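Local coordinates for UPF0255 protein frsA (Vibrio vulnificus, PDB 4I4C) that is a two-domain protein of the alpha/beta-hydrolase clan that probably hydrolyses carboxylic esters, at residues A[180-188]-A[218-227]; A[262-270]-A[281-291]. All coordinates share one frame; numbering follows the deposited sequence.

Interaction 1: A[180-188]-A[218-227]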
ATOM      1  N   ILE A 180      13.792   1.699 -11.316  1.00 25.71           N
ATOM      2  CA  ILE A 180      12.919   1.791 -10.155  1.00 24.81           C
ATOM      3  C   ILE A 180      12.512   3.248  -9.998  1.00 24.72           C
ATOM      4  O   ILE A 180      13.374   4.117  -9.947  1.00 25.75           O
ATOM      5  CB  ILE A 180      13.664   1.356  -8.891  1.00 26.86           C
ATOM      6  CG1 ILE A 180      13.917  -0.155  -8.928  1.00 24.63           C
ATOM      7  CG2 ILE A 180      12.889   1.774  -7.646  1.00 18.62           C
ATOM      8  CD1 ILE A 180      14.873  -0.639  -7.827  1.00 25.09           C
ATOM      9  N   THR A 181      11.209   3.519  -9.960  1.00 25.45           N
ATOM     10  CA  THR A 181      10.726   4.883  -9.752  1.00 24.75           C
ATOM     11  C   THR A 181      10.372   5.124  -8.290  1.00 23.96           C
ATOM     12  O   THR A 181       9.508   4.442  -7.730  1.00 22.94           O
ATOM     13  CB  THR A 181       9.480   5.193 -10.584  1.00 23.25           C
ATOM     14  OG1 THR A 181       9.764   4.994 -11.975  1.00 24.76           O
ATOM     15  CG2 THR A 181       9.055   6.638 -10.362  1.00 23.57           C
ATOM     16  N   ALA A 182      11.023   6.107  -7.681  1.00 22.92           N
ATOM     17  CA  ALA A 182      10.780   6.411  -6.275  1.00 28.23           C
ATOM     18  C   ALA A 182      10.531   7.905  -6.060  1.00 29.26           C
ATOM     19  O   ALA A 182      10.978   8.739  -6.847  1.00 28.58           O
ATOM     20  CB  ALA A 182      11.958   5.912  -5.408  1.00 23.80           C
ATOM     21  N   HIS A 183       9.817   8.248  -4.997  1.00 26.60           N
ATOM     22  CA  HIS A 183       9.552   9.654  -4.713  1.00 26.00           C
ATOM     23  C   HIS A 183      10.213  10.101  -3.407  1.00 25.34           C
ATOM     24  O   HIS A 183       9.874   9.621  -2.332  1.00 23.46           O
ATOM     25  CB  HIS A 183       8.047   9.932  -4.665  1.00 30.07           C
ATOM     26  CG  HIS A 183       7.366   9.817  -5.991  1.00 35.23           C
ATOM     27  ND1 HIS A 183       7.081   8.606  -6.585  1.00 32.91           N
ATOM     28  CD2 HIS A 183       6.912  10.768  -6.848  1.00 42.90           C
ATOM     29  CE1 HIS A 183       6.478   8.813  -7.743  1.00 39.56           C
ATOM     30  NE2 HIS A 183       6.365  10.120  -7.924  1.00 37.41           N
ATOM     31  N   LEU A 184      11.142  11.044  -3.519  1.00 23.32           N
ATOM     32  CA  LEU A 184      11.854  11.584  -2.366  1.00 20.69           C
ATOM     33  C   LEU A 184      11.217  12.885  -1.906  1.00 19.65           C
ATOM     34  O   LEU A 184      11.209  13.869  -2.632  1.00 26.05           O
ATOM     35  CB  LEU A 184      13.330  11.815  -2.720  1.00 20.37           C
ATOM     36  CG  LEU A 184      14.252  12.393  -1.642  1.00 26.30           C
ATOM     37  CD1 LEU A 184      14.391  11.433  -0.446  1.00 20.22           C
ATOM     38  CD2 LEU A 184      15.625  12.714  -2.249  1.00 29.54           C
ATOM     39  N   HIS A 185      10.670  12.872  -0.701  1.00 23.94           N
ATOM     40  CA  HIS A 185      10.023  14.031  -0.108  1.00 22.75           C
ATOM     41  C   HIS A 185      10.962  14.672   0.906  1.00 21.63           C
ATOM     42  O   HIS A 185      11.341  14.034   1.885  1.00 22.69           O
ATOM     43  CB  HIS A 185       8.750  13.600   0.623  1.00 18.51           C
ATOM     44  CG  HIS A 185       7.830  12.768  -0.210  1.00 19.90           C
ATOM     45  ND1 HIS A 185       8.159  11.510  -0.652  1.00 20.67           N
ATOM     46  CD2 HIS A 185       6.585  13.028  -0.683  1.00 24.25           C
ATOM     47  CE1 HIS A 185       7.154  11.022  -1.370  1.00 21.69           C
ATOM     48  NE2 HIS A 185       6.194  11.924  -1.400  1.00 24.29           N
ATOM     49  N   LEU A 186      11.317  15.934   0.690  1.00 22.05           N
ATOM     50  CA  LEU A 186      12.213  16.636   1.609  1.00 28.52           C
ATOM     51  C   LEU A 186      11.568  17.900   2.173  1.00 24.87           C
ATOM     52  O   LEU A 186      10.807  18.569   1.483  1.00 26.94           O
ATOM     53  CB  LEU A 186      13.504  16.995   0.885  1.00 26.57           C
ATOM     54  CG  LEU A 186      14.209  15.817   0.228  1.00 34.44           C
ATOM     55  CD1 LEU A 186      14.716  16.222  -1.138  1.00 35.88           C
ATOM     56  CD2 LEU A 186      15.351  15.313   1.114  1.00 26.67           C
ATOM     57  N   THR A 187      11.867  18.232   3.429  1.00 23.09           N
ATOM     58  CA  THR A 187      11.380  19.480   4.020  1.00 23.93           C
ATOM     59  C   THR A 187      12.110  20.668   3.405  1.00 38.45           C
ATOM     60  O   THR A 187      11.538  21.753   3.212  1.00 33.29           O
ATOM     61  CB  THR A 187      11.580  19.513   5.535  1.00 32.84           C
ATOM     62  OG1 THR A 187      12.959  19.274   5.827  1.00 26.58           O
ATOM     63  CG2 THR A 187      10.741  18.439   6.204  1.00 31.44           C
ATOM     64  N   ASN A 188      13.383  20.438   3.101  1.00 32.78           N
ATOM     65  CA  ASN A 188      14.245  21.414   2.457  1.00 28.04           C
ATOM     66  C   ASN A 188      15.506  20.702   1.999  1.00 32.05           C
ATOM     67  O   ASN A 188      15.655  19.490   2.204  1.00 33.36           O
ATOM     68  CB  ASN A 188      14.599  22.564   3.407  1.00 29.72           C
ATOM     69  CG  ASN A 188      15.240  22.091   4.689  1.00 38.47           C
ATOM     70  OD1 ASN A 188      16.345  21.553   4.682  1.00 38.30           O
ATOM     71  ND2 ASN A 188      14.555  22.305   5.810  1.00 41.98           N
ATOM     72  N   ALA A 218       7.831  15.023   8.498  1.00 19.50           N
ATOM     73  CA  ALA A 218       8.361  16.330   8.112  1.00 25.15           C
ATOM     74  C   ALA A 218       8.653  17.205   9.318  1.00 31.65           C
ATOM     75  O   ALA A 218       9.521  18.074   9.257  1.00 32.54           O
ATOM     76  CB  ALA A 218       7.407  17.060   7.164  1.00 20.90           C
ATOM     77  N   LYS A 219       7.917  16.979  10.404  1.00 34.76           N
ATOM     78  CA  LYS A 219       8.061  17.774  11.617  1.00 37.64           C
ATOM     79  C   LYS A 219       9.399  17.501  12.294  1.00 32.33           C
ATOM     80  O   LYS A 219       9.827  18.248  13.173  1.00 29.01           O
ATOM     81  CB  LYS A 219       6.872  17.535  12.556  1.00 43.98           C
ATOM     82  CG  LYS A 219       5.582  18.157  12.003  1.00 53.95           C
ATOM     83  CD  LYS A 219       4.341  17.852  12.831  1.00 57.40           C
ATOM     84  CE  LYS A 219       3.145  18.619  12.274  1.00 56.15           C
ATOM     85  NZ  LYS A 219       1.830  18.070  12.712  1.00 55.33           N
ATOM     86  N   HIS A 220      10.070  16.446  11.845  1.00 32.55           N
ATOM     87  CA  HIS A 220      11.395  16.093  12.350  1.00 33.88           C
ATOM     88  C   HIS A 220      12.464  16.199  11.271  1.00 29.48           C
ATOM     89  O   HIS A 220      13.583  15.708  11.441  1.00 30.01           O
ATOM     90  CB  HIS A 220      11.380  14.675  12.914  1.00 36.65           C
ATOM     91  CG  HIS A 220      10.500  14.514  14.110  1.00 37.97           C
ATOM     92  ND1 HIS A 220       9.201  14.056  14.023  1.00 45.32           N
ATOM     93  CD2 HIS A 220      10.724  14.760  15.420  1.00 35.69           C
ATOM     94  CE1 HIS A 220       8.667  14.023  15.229  1.00 39.21           C
ATOM     95  NE2 HIS A 220       9.570  14.442  16.096  1.00 36.18           N
ATOM     96  N   ASP A 221      12.107  16.832  10.158  1.00 26.73           N
ATOM     97  CA  ASP A 221      12.992  16.939   8.997  1.00 32.13           C
ATOM     98  C   ASP A 221      13.457  15.582   8.458  1.00 29.05           C
ATOM     99  O   ASP A 221      14.482  15.497   7.801  1.00 24.91           O
ATOM    100  CB  ASP A 221      14.189  17.840   9.305  1.00 34.75           C
ATOM    101  CG  ASP A 221      13.790  19.290   9.485  1.00 42.71           C
ATOM    102  OD1 ASP A 221      13.073  19.833   8.615  1.00 41.03           O
ATOM    103  OD2 ASP A 221      14.183  19.888  10.504  1.00 46.16           O
ATOM    104  N   ILE A 222      12.690  14.534   8.733  1.00 21.21           N
ATOM    105  CA  ILE A 222      12.950  13.222   8.165  1.00 21.33           C
ATOM    106  C   ILE A 222      12.360  13.113   6.756  1.00 24.36           C
ATOM    107  O   ILE A 222      11.140  13.197   6.561  1.00 26.34           O
ATOM    108  CB  ILE A 222      12.368  12.095   9.047  1.00 19.66           C
ATOM    109  CG1 ILE A 222      13.009  12.113  10.433  1.00 24.64           C
ATOM    110  CG2 ILE A 222      12.570  10.717   8.376  1.00 18.90           C
ATOM    111  CD1 ILE A 222      12.491  11.041  11.333  1.00 24.57           C
ATOM    112  N   ALA A 223      13.233  12.928   5.775  1.00 24.22           N
ATOM    113  CA  ALA A 223      12.803  12.739   4.401  1.00 23.31           C
ATOM    114  C   ALA A 223      12.075  11.412   4.224  1.00 26.76           C
ATOM    115  O   ALA A 223      12.399  10.417   4.872  1.00 26.92           O
ATOM    116  CB  ALA A 223      13.987  12.826   3.450  1.00 22.09           C
ATOM    117  N   MET A 224      11.089  11.398   3.334  1.00 24.73           N
ATOM    118  CA  MET A 224      10.388  10.164   3.037  1.00 19.92           C
ATOM    119  C   MET A 224      10.658   9.759   1.605  1.00 19.92           C
ATOM    120  O   MET A 224      10.536  10.566   0.697  1.00 19.45           O
ATOM    121  CB  MET A 224       8.885  10.307   3.276  1.00 18.98           C
ATOM    122  CG  MET A 224       8.095   9.092   2.826  1.00 18.19           C
ATOM    123  SD  MET A 224       6.347   9.143   3.244  1.00 19.58           S
ATOM    124  CE  MET A 224       5.683  10.109   1.899  1.00 16.68           C
ATOM    125  N   LEU A 225      11.024   8.502   1.405  1.00 19.64           N
ATOM    126  CA  LEU A 225      11.322   8.008   0.073  1.00 20.28           C
ATOM    127  C   LEU A 225      10.399   6.840  -0.203  1.00 24.17           C
ATOM    128  O   LEU A 225      10.606   5.755   0.322  1.00 17.12           O
ATOM    129  CB  LEU A 225      12.780   7.569  -0.010  1.00 17.50           C
ATOM    130  CG  LEU A 225      13.277   7.057  -1.356  1.00 28.32           C
ATOM    131  CD1 LEU A 225      13.106   8.139  -2.409  1.00 33.65           C
ATOM    132  CD2 LEU A 225      14.734   6.642  -1.249  1.00 23.55           C
ATOM    133  N   THR A 226       9.354   7.067  -0.997  1.00 23.14           N
ATOM    134  CA  THR A 226       8.380   6.011  -1.267  1.00 18.06           C
ATOM    135  C   THR A 226       8.822   5.086  -2.398  1.00 27.08           C
ATOM    136  O   THR A 226       9.471   5.510  -3.355  1.00 27.45           O
ATOM    137  CB  THR A 226       6.985   6.581  -1.562  1.00 18.24           C
ATOM    138  OG1 THR A 226       7.056   7.462  -2.688  1.00 18.51           O
ATOM    139  CG2 THR A 226       6.473   7.362  -0.356  1.00 14.54           C
ATOM    140  N   VAL A 227       8.478   3.809  -2.263  1.00 19.78           N
ATOM    141  CA  VAL A 227       8.816   2.805  -3.254  1.00 21.84           C
ATOM    142  C   VAL A 227       7.649   1.826  -3.365  1.00 21.57           C
ATOM    143  O   VAL A 227       7.027   1.485  -2.353  1.00 18.86           O
ATOM    144  CB  VAL A 227      10.086   2.005  -2.845  1.00 19.17           C
ATOM    145  CG1 VAL A 227      10.486   1.052  -3.958  1.00 23.41           C
ATOM    146  CG2 VAL A 227      11.252   2.933  -2.507  1.00 18.01           C
TER
HETATM  147  O   HOH W   1      13.383  16.095   5.019  1.00 27.77           O
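The carbonyl oxygen of M224 is gripped twice by H185: its backbone N donates over 2.7 Å to M224 O, and the ring nitrogen ND1 donates to the same M224 O over 2.9 Å. The second donor stands above the carbonyl plane, 49° out of it, while M224 O lies at the imidazole edge, near the ring plane. With CG beside its own backbone N (chi1 -52°), the H185 ring lies alongside M224 of the partner strand, ND1 turned to M224 O; M224, bent at chi3 (84°), sets its CE over the ring centre, 3.7 Å above, as a CH-pi contact. NE2 is hydrogen-bonded to Y157 OH, so both ring nitrogens are held and the ring's rotation is fixed. T226 OG1 sits at this ring's edge but is hydrogen-bonded to Q206, as is H183 ND1. On the other face of the sheet, L225 CD1 rests 3.7 Å from L184 CB. T187 OG1 donates to D221 OD1 over 2.8 Å, on the anti side of the carboxylate; D221, of positive phi, closes the Schellman motif ending helix 210-217. Strands 178-186 and 223-226 pair antiparallel, H183-T226 and H185-M224 hydrogen-bonded with L184-L225 between, in the mixed central sheet of an alpha/beta-hydrolase fold.

Interaction 2: A[262-270]-A[281-291]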
ATOM      1  N   ASP A 262      21.133  11.914   4.239  1.00 24.46           N
ATOM      2  CA  ASP A 262      22.226  11.409   5.064  1.00 25.04           C
ATOM      3  C   ASP A 262      22.131   9.902   5.048  1.00 25.38           C
ATOM      4  O   ASP A 262      21.305   9.334   5.752  1.00 23.43           O
ATOM      5  CB  ASP A 262      22.099  11.938   6.498  1.00 33.53           C
ATOM      6  CG  ASP A 262      23.111  11.308   7.467  1.00 40.76           C
ATOM      7  OD1 ASP A 262      24.041  10.597   7.023  1.00 45.14           O
ATOM      8  OD2 ASP A 262      22.972  11.528   8.693  1.00 38.80           O
ATOM      9  N   HIS A 263      22.983   9.249   4.255  1.00 24.71           N
ATOM     10  CA  HIS A 263      22.893   7.795   4.095  1.00 32.00           C
ATOM     11  C   HIS A 263      23.365   7.027   5.327  1.00 29.84           C
ATOM     12  O   HIS A 263      23.245   5.805   5.391  1.00 25.81           O
ATOM     13  CB  HIS A 263      23.623   7.309   2.836  1.00 32.54           C
ATOM     14  CG  HIS A 263      25.056   7.734   2.764  1.00 34.11           C
ATOM     15  ND1 HIS A 263      25.464   8.863   2.086  1.00 28.37           N
ATOM     16  CD2 HIS A 263      26.176   7.175   3.277  1.00 34.78           C
ATOM     17  CE1 HIS A 263      26.777   8.981   2.188  1.00 28.10           C
ATOM     18  NE2 HIS A 263      27.231   7.972   2.907  1.00 43.72           N
ATOM     19  N   HIS A 264      23.883   7.748   6.315  1.00 26.58           N
ATOM     20  CA  HIS A 264      24.254   7.112   7.575  1.00 33.12           C
ATOM     21  C   HIS A 264      23.076   7.075   8.558  1.00 33.28           C
ATOM     22  O   HIS A 264      23.153   6.424   9.606  1.00 32.82           O
ATOM     23  CB  HIS A 264      25.490   7.788   8.183  1.00 31.32           C
ATOM     24  CG  HIS A 264      26.714   7.676   7.324  1.00 35.59           C
ATOM     25  ND1 HIS A 264      27.350   6.474   7.092  1.00 40.18           N
ATOM     26  CD2 HIS A 264      27.408   8.609   6.631  1.00 38.53           C
ATOM     27  CE1 HIS A 264      28.388   6.674   6.296  1.00 40.89           C
ATOM     28  NE2 HIS A 264      28.444   7.960   6.000  1.00 39.99           N
ATOM     29  N   ARG A 265      21.984   7.759   8.199  1.00 23.62           N
ATOM     30  CA  ARG A 265      20.770   7.787   9.016  1.00 22.86           C
ATOM     31  C   ARG A 265      19.523   7.386   8.207  1.00 29.86           C
ATOM     32  O   ARG A 265      18.667   8.226   7.893  1.00 26.24           O
ATOM     33  CB  ARG A 265      20.574   9.170   9.655  1.00 25.57           C
ATOM     34  CG  ARG A 265      21.479   9.431  10.868  1.00 29.15           C
ATOM     35  CD  ARG A 265      21.434   8.224  11.836  1.00 47.09           C
ATOM     36  NE  ARG A 265      22.181   8.416  13.082  1.00 49.55           N
ATOM     37  CZ  ARG A 265      23.416   7.967  13.298  1.00 55.55           C
ATOM     38  NH1 ARG A 265      24.062   7.295  12.351  1.00 55.22           N
ATOM     39  NH2 ARG A 265      24.011   8.190  14.467  1.00 55.21           N
ATOM     40  N   VAL A 266      19.430   6.097   7.892  1.00 25.69           N
ATOM     41  CA  VAL A 266      18.353   5.566   7.057  1.00 27.58           C
ATOM     42  C   VAL A 266      17.488   4.600   7.847  1.00 27.00           C
ATOM     43  O   VAL A 266      18.002   3.679   8.498  1.00 27.10           O
ATOM     44  CB  VAL A 266      18.916   4.787   5.844  1.00 29.29           C
ATOM     45  CG1 VAL A 266      17.784   4.084   5.081  1.00 19.36           C
ATOM     46  CG2 VAL A 266      19.704   5.707   4.937  1.00 21.05           C
ATOM     47  N   GLY A 267      16.177   4.807   7.776  1.00 18.73           N
ATOM     48  CA  GLY A 267      15.210   3.904   8.381  1.00 18.08           C
ATOM     49  C   GLY A 267      14.204   3.345   7.389  1.00 17.22           C
ATOM     50  O   GLY A 267      14.214   3.699   6.208  1.00 19.98           O
ATOM     51  N   LEU A 268      13.320   2.478   7.877  1.00 16.70           N
ATOM     52  CA  LEU A 268      12.360   1.794   7.023  1.00 21.83           C
ATOM     53  C   LEU A 268      10.995   1.720   7.695  1.00 24.37           C
ATOM     54  O   LEU A 268      10.895   1.359   8.862  1.00 23.74           O
ATOM     55  CB  LEU A 268      12.836   0.370   6.707  1.00 23.25           C
ATOM     56  CG  LEU A 268      14.204   0.114   6.065  1.00 22.92           C
ATOM     57  CD1 LEU A 268      14.539  -1.395   6.068  1.00 17.00           C
ATOM     58  CD2 LEU A 268      14.272   0.691   4.645  1.00 24.68           C
ATOM     59  N   ILE A 269       9.946   2.079   6.952  1.00 27.54           N
ATOM     60  CA  ILE A 269       8.561   1.883   7.385  1.00 16.04           C
ATOM     61  C   ILE A 269       7.853   0.997   6.355  1.00 20.22           C
ATOM     62  O   ILE A 269       7.929   1.252   5.158  1.00 17.26           O
ATOM     63  CB  ILE A 269       7.808   3.234   7.517  1.00 19.31           C
ATOM     64  CG1 ILE A 269       8.624   4.215   8.381  1.00 20.67           C
ATOM     65  CG2 ILE A 269       6.444   3.020   8.125  1.00 18.98           C
ATOM     66  CD1 ILE A 269       8.052   5.624   8.455  1.00 18.53           C
ATOM     67  N   GLY A 270       7.183  -0.051   6.817  1.00 19.91           N
ATOM     68  CA  GLY A 270       6.552  -1.014   5.934  1.00 19.17           C
ATOM     69  C   GLY A 270       5.158  -1.370   6.428  1.00 19.95           C
ATOM     70  O   GLY A 270       5.001  -1.863   7.543  1.00 18.72           O
ATOM     71  N   LEU A 281      14.920  -6.806   4.498  1.00 28.37           N
ATOM     72  CA  LEU A 281      16.018  -5.868   4.296  1.00 21.46           C
ATOM     73  C   LEU A 281      16.802  -5.566   5.588  1.00 20.36           C
ATOM     74  O   LEU A 281      18.003  -5.273   5.541  1.00 26.07           O
ATOM     75  CB  LEU A 281      15.494  -4.576   3.658  1.00 21.56           C
ATOM     76  CG  LEU A 281      16.519  -3.481   3.376  1.00 26.83           C
ATOM     77  CD1 LEU A 281      17.680  -4.023   2.557  1.00 31.69           C
ATOM     78  CD2 LEU A 281      15.856  -2.316   2.652  1.00 31.30           C
ATOM     79  N   SER A 282      16.129  -5.647   6.734  1.00 18.74           N
ATOM     80  CA  SER A 282      16.744  -5.276   7.998  1.00 27.52           C
ATOM     81  C   SER A 282      17.646  -6.397   8.484  1.00 31.05           C
ATOM     82  O   SER A 282      18.459  -6.202   9.389  1.00 30.47           O
ATOM     83  CB  SER A 282      15.683  -4.959   9.052  1.00 25.45           C
ATOM     84  OG  SER A 282      15.013  -3.740   8.756  1.00 25.07           O
ATOM     85  N   PHE A 283      17.490  -7.573   7.881  1.00 33.78           N
ATOM     86  CA  PHE A 283      18.397  -8.688   8.137  1.00 32.98           C
ATOM     87  C   PHE A 283      19.525  -8.681   7.116  1.00 35.55           C
ATOM     88  O   PHE A 283      20.657  -9.053   7.428  1.00 33.21           O
ATOM     89  CB  PHE A 283      17.655 -10.011   8.066  1.00 30.21           C
ATOM     90  CG  PHE A 283      16.888 -10.351   9.315  1.00 30.75           C
ATOM     91  CD1 PHE A 283      15.578  -9.935   9.477  1.00 26.57           C
ATOM     92  CD2 PHE A 283      17.473 -11.110  10.318  1.00 32.55           C
ATOM     93  CE1 PHE A 283      14.870 -10.258  10.613  1.00 25.81           C
ATOM     94  CE2 PHE A 283      16.770 -11.435  11.459  1.00 33.22           C
ATOM     95  CZ  PHE A 283      15.464 -11.010  11.606  1.00 31.46           C
ATOM     96  N   LEU A 284      19.218  -8.250   5.896  1.00 28.50           N
ATOM     97  CA  LEU A 284      20.211  -8.249   4.827  1.00 30.06           C
ATOM     98  C   LEU A 284      21.245  -7.129   4.969  1.00 34.31           C
ATOM     99  O   LEU A 284      22.429  -7.325   4.692  1.00 33.99           O
ATOM    100  CB  LEU A 284      19.529  -8.195   3.457  1.00 35.64           C
ATOM    101  CG  LEU A 284      18.735  -9.441   3.044  1.00 30.87           C
ATOM    102  CD1 LEU A 284      17.814  -9.142   1.867  1.00 32.25           C
ATOM    103  CD2 LEU A 284      19.665 -10.571   2.688  1.00 29.13           C
ATOM    104  N   GLU A 285      20.804  -5.958   5.414  1.00 37.87           N
ATOM    105  CA  GLU A 285      21.706  -4.815   5.509  1.00 33.57           C
ATOM    106  C   GLU A 285      21.739  -4.231   6.916  1.00 32.30           C
ATOM    107  O   GLU A 285      21.136  -3.198   7.184  1.00 31.12           O
ATOM    108  CB  GLU A 285      21.295  -3.754   4.496  1.00 30.03           C
ATOM    109  CG  GLU A 285      21.345  -4.240   3.068  1.00 36.54           C
ATOM    110  CD  GLU A 285      22.713  -4.056   2.433  1.00 46.11           C
ATOM    111  OE1 GLU A 285      23.659  -3.650   3.148  1.00 47.26           O
ATOM    112  OE2 GLU A 285      22.835  -4.300   1.210  1.00 50.33           O
ATOM    113  N   GLN A 286      22.471  -4.885   7.808  1.00 33.47           N
ATOM    114  CA  GLN A 286      22.375  -4.560   9.224  1.00 35.79           C
ATOM    115  C   GLN A 286      23.138  -3.302   9.641  1.00 38.81           C
ATOM    116  O   GLN A 286      22.971  -2.819  10.766  1.00 32.29           O
ATOM    117  CB  GLN A 286      22.787  -5.768  10.075  1.00 34.69           C
ATOM    118  CG  GLN A 286      22.092  -7.060   9.669  1.00 36.14           C
ATOM    119  CD  GLN A 286      22.013  -8.069  10.807  1.00 43.13           C
ATOM    120  OE1 GLN A 286      22.289  -7.737  11.960  1.00 40.27           O
ATOM    121  NE2 GLN A 286      21.634  -9.304  10.486  1.00 36.26           N
ATOM    122  N   GLU A 287      23.970  -2.768   8.749  1.00 36.05           N
ATOM    123  CA  GLU A 287      24.723  -1.553   9.067  1.00 32.94           C
ATOM    124  C   GLU A 287      24.045  -0.328   8.482  1.00 32.46           C
ATOM    125  O   GLU A 287      23.904   0.710   9.148  1.00 27.88           O
ATOM    126  CB  GLU A 287      26.166  -1.646   8.553  1.00 35.69           C
ATOM    127  CG  GLU A 287      27.105  -2.404   9.503  1.00 36.10           C
ATOM    128  CD  GLU A 287      27.151  -1.765  10.882  1.00 46.50           C
ATOM    129  OE1 GLU A 287      27.495  -0.565  10.964  1.00 48.53           O
ATOM    130  OE2 GLU A 287      26.833  -2.457  11.877  1.00 50.60           O
ATOM    131  N   LYS A 288      23.629  -0.467   7.226  1.00 26.27           N
ATOM    132  CA  LYS A 288      22.993   0.615   6.494  1.00 26.41           C
ATOM    133  C   LYS A 288      21.612   0.958   7.037  1.00 26.79           C
ATOM    134  O   LYS A 288      21.181   2.099   6.927  1.00 24.33           O
ATOM    135  CB  LYS A 288      22.893   0.272   5.006  1.00 32.53           C
ATOM    136  CG  LYS A 288      24.233   0.124   4.308  1.00 37.31           C
ATOM    137  CD  LYS A 288      24.046  -0.424   2.910  1.00 42.42           C
ATOM    138  CE  LYS A 288      25.368  -0.857   2.303  1.00 47.17           C
ATOM    139  NZ  LYS A 288      25.172  -1.691   1.078  1.00 50.22           N
ATOM    140  N   ILE A 289      20.914  -0.023   7.609  1.00 28.69           N
ATOM    141  CA  ILE A 289      19.590   0.225   8.181  1.00 24.70           C
ATOM    142  C   ILE A 289      19.708   0.502   9.677  1.00 33.04           C
ATOM    143  O   ILE A 289      20.201  -0.333  10.429  1.00 35.57           O
ATOM    144  CB  ILE A 289      18.635  -0.962   7.954  1.00 29.00           C
ATOM    145  CG1 ILE A 289      18.371  -1.162   6.458  1.00 28.67           C
ATOM    146  CG2 ILE A 289      17.328  -0.764   8.713  1.00 19.19           C
ATOM    147  CD1 ILE A 289      18.065   0.136   5.730  1.00 19.24           C
ATOM    148  N   LYS A 290      19.256   1.678  10.097  1.00 28.08           N
ATOM    149  CA  LYS A 290      19.367   2.102  11.491  1.00 25.36           C
ATOM    150  C   LYS A 290      18.103   1.820  12.305  1.00 24.23           C
ATOM    151  O   LYS A 290      18.155   1.718  13.531  1.00 26.11           O
ATOM    152  CB  LYS A 290      19.698   3.592  11.549  1.00 25.44           C
ATOM    153  CG  LYS A 290      21.056   3.945  10.940  1.00 29.74           C
ATOM    154  CD  LYS A 290      22.182   3.116  11.587  1.00 23.57           C
ATOM    155  CE  LYS A 290      23.577   3.573  11.151  1.00 24.61           C
ATOM    156  NZ  LYS A 290      23.729   3.628   9.653  1.00 24.37           N
ATOM    157  N   ALA A 291      16.965   1.704  11.620  1.00 23.97           N
ATOM    158  CA  ALA A 291      15.693   1.457  12.298  1.00 30.50           C
ATOM    159  C   ALA A 291      14.660   0.920  11.328  1.00 27.10           C
ATOM    160  O   ALA A 291      14.682   1.279  10.163  1.00 25.12           O
ATOM    161  CB  ALA A 291      15.175   2.739  12.939  1.00 30.00           C
TER
HETATM  162  O   HOH W   2      26.220   4.272   8.922  1.00 42.71           O
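K290 reaches across to the turn before strand 266-271 and gives its ammonium to the backbone: NZ donates to H264 O over 2.9 Å, coming from above the carbonyl plane. R265 NH1 donates to that oxygen from the opposite face, at 3.0 Å from H264 O, the acceptor lying in the guanidinium plane. One carbonyl is shared by two cationic groups; its oxygen is probably polarised by both and offsets the closeness of the like charges. Bends at chi2 (-55°) and chi4 (-53°) curl the lysine back along its own chain, so NZ can also donate to E287 O, and a water that it shares with H264 ND1 accepts a further bond from it. In the backbone, K290 N donates to V266 O over 2.9 Å, and L268 N to A291 O over 2.9 Å.

The apolar half of the contact centres on L268. Its CD1 fits among three side chains, 3.8 Å from L281 CD2, 3.9 Å from I289 CG1 and 3.6 Å from S282 OG, a hydroxyl bonded to M278 O. L268 runs at about a right angle to both L281 and I289, while V266 CG1 leans on I289 CD1. Farther out, D262 OD1 takes the amide of H264 in an Asx turn, which accompanies the type I turn from D262 to R265 and probably helps to position H264 O. After the helix, the K288-E285 salt bridge is weak; K288 NZ has a further partner in N253.

The contact joins the elements of a right-handed beta-alpha-beta unit, strand 266-271, helix 273-284 and strand 291-295: strand 193-199 flanks its first strand, helix 246-254 packs against L281 and I289, and helix 394-413 touches I269, K290 and A291.

Interaction 1 and interaction 2 belong to the same mixed sheet, with strand 193-199 set between them: it is parallel to 223-226 on one side and to 266-271 on the other. Their centres lie 15 Å apart and their nearest atoms about 7 Å, without touching. Helix 246-254 reaches both, meeting I180, L225 and V227 in the first and L281 and I289 in the second. Neither segment pair touches the bound hexanoic acid; the side chain of V227 is about 14 Å from it. That ligand is lined partly by R272 and F273, which follow directly on strand 266-271, so interaction 2 packs the N-terminal part of a strand whose C-terminal end leads to the pocket.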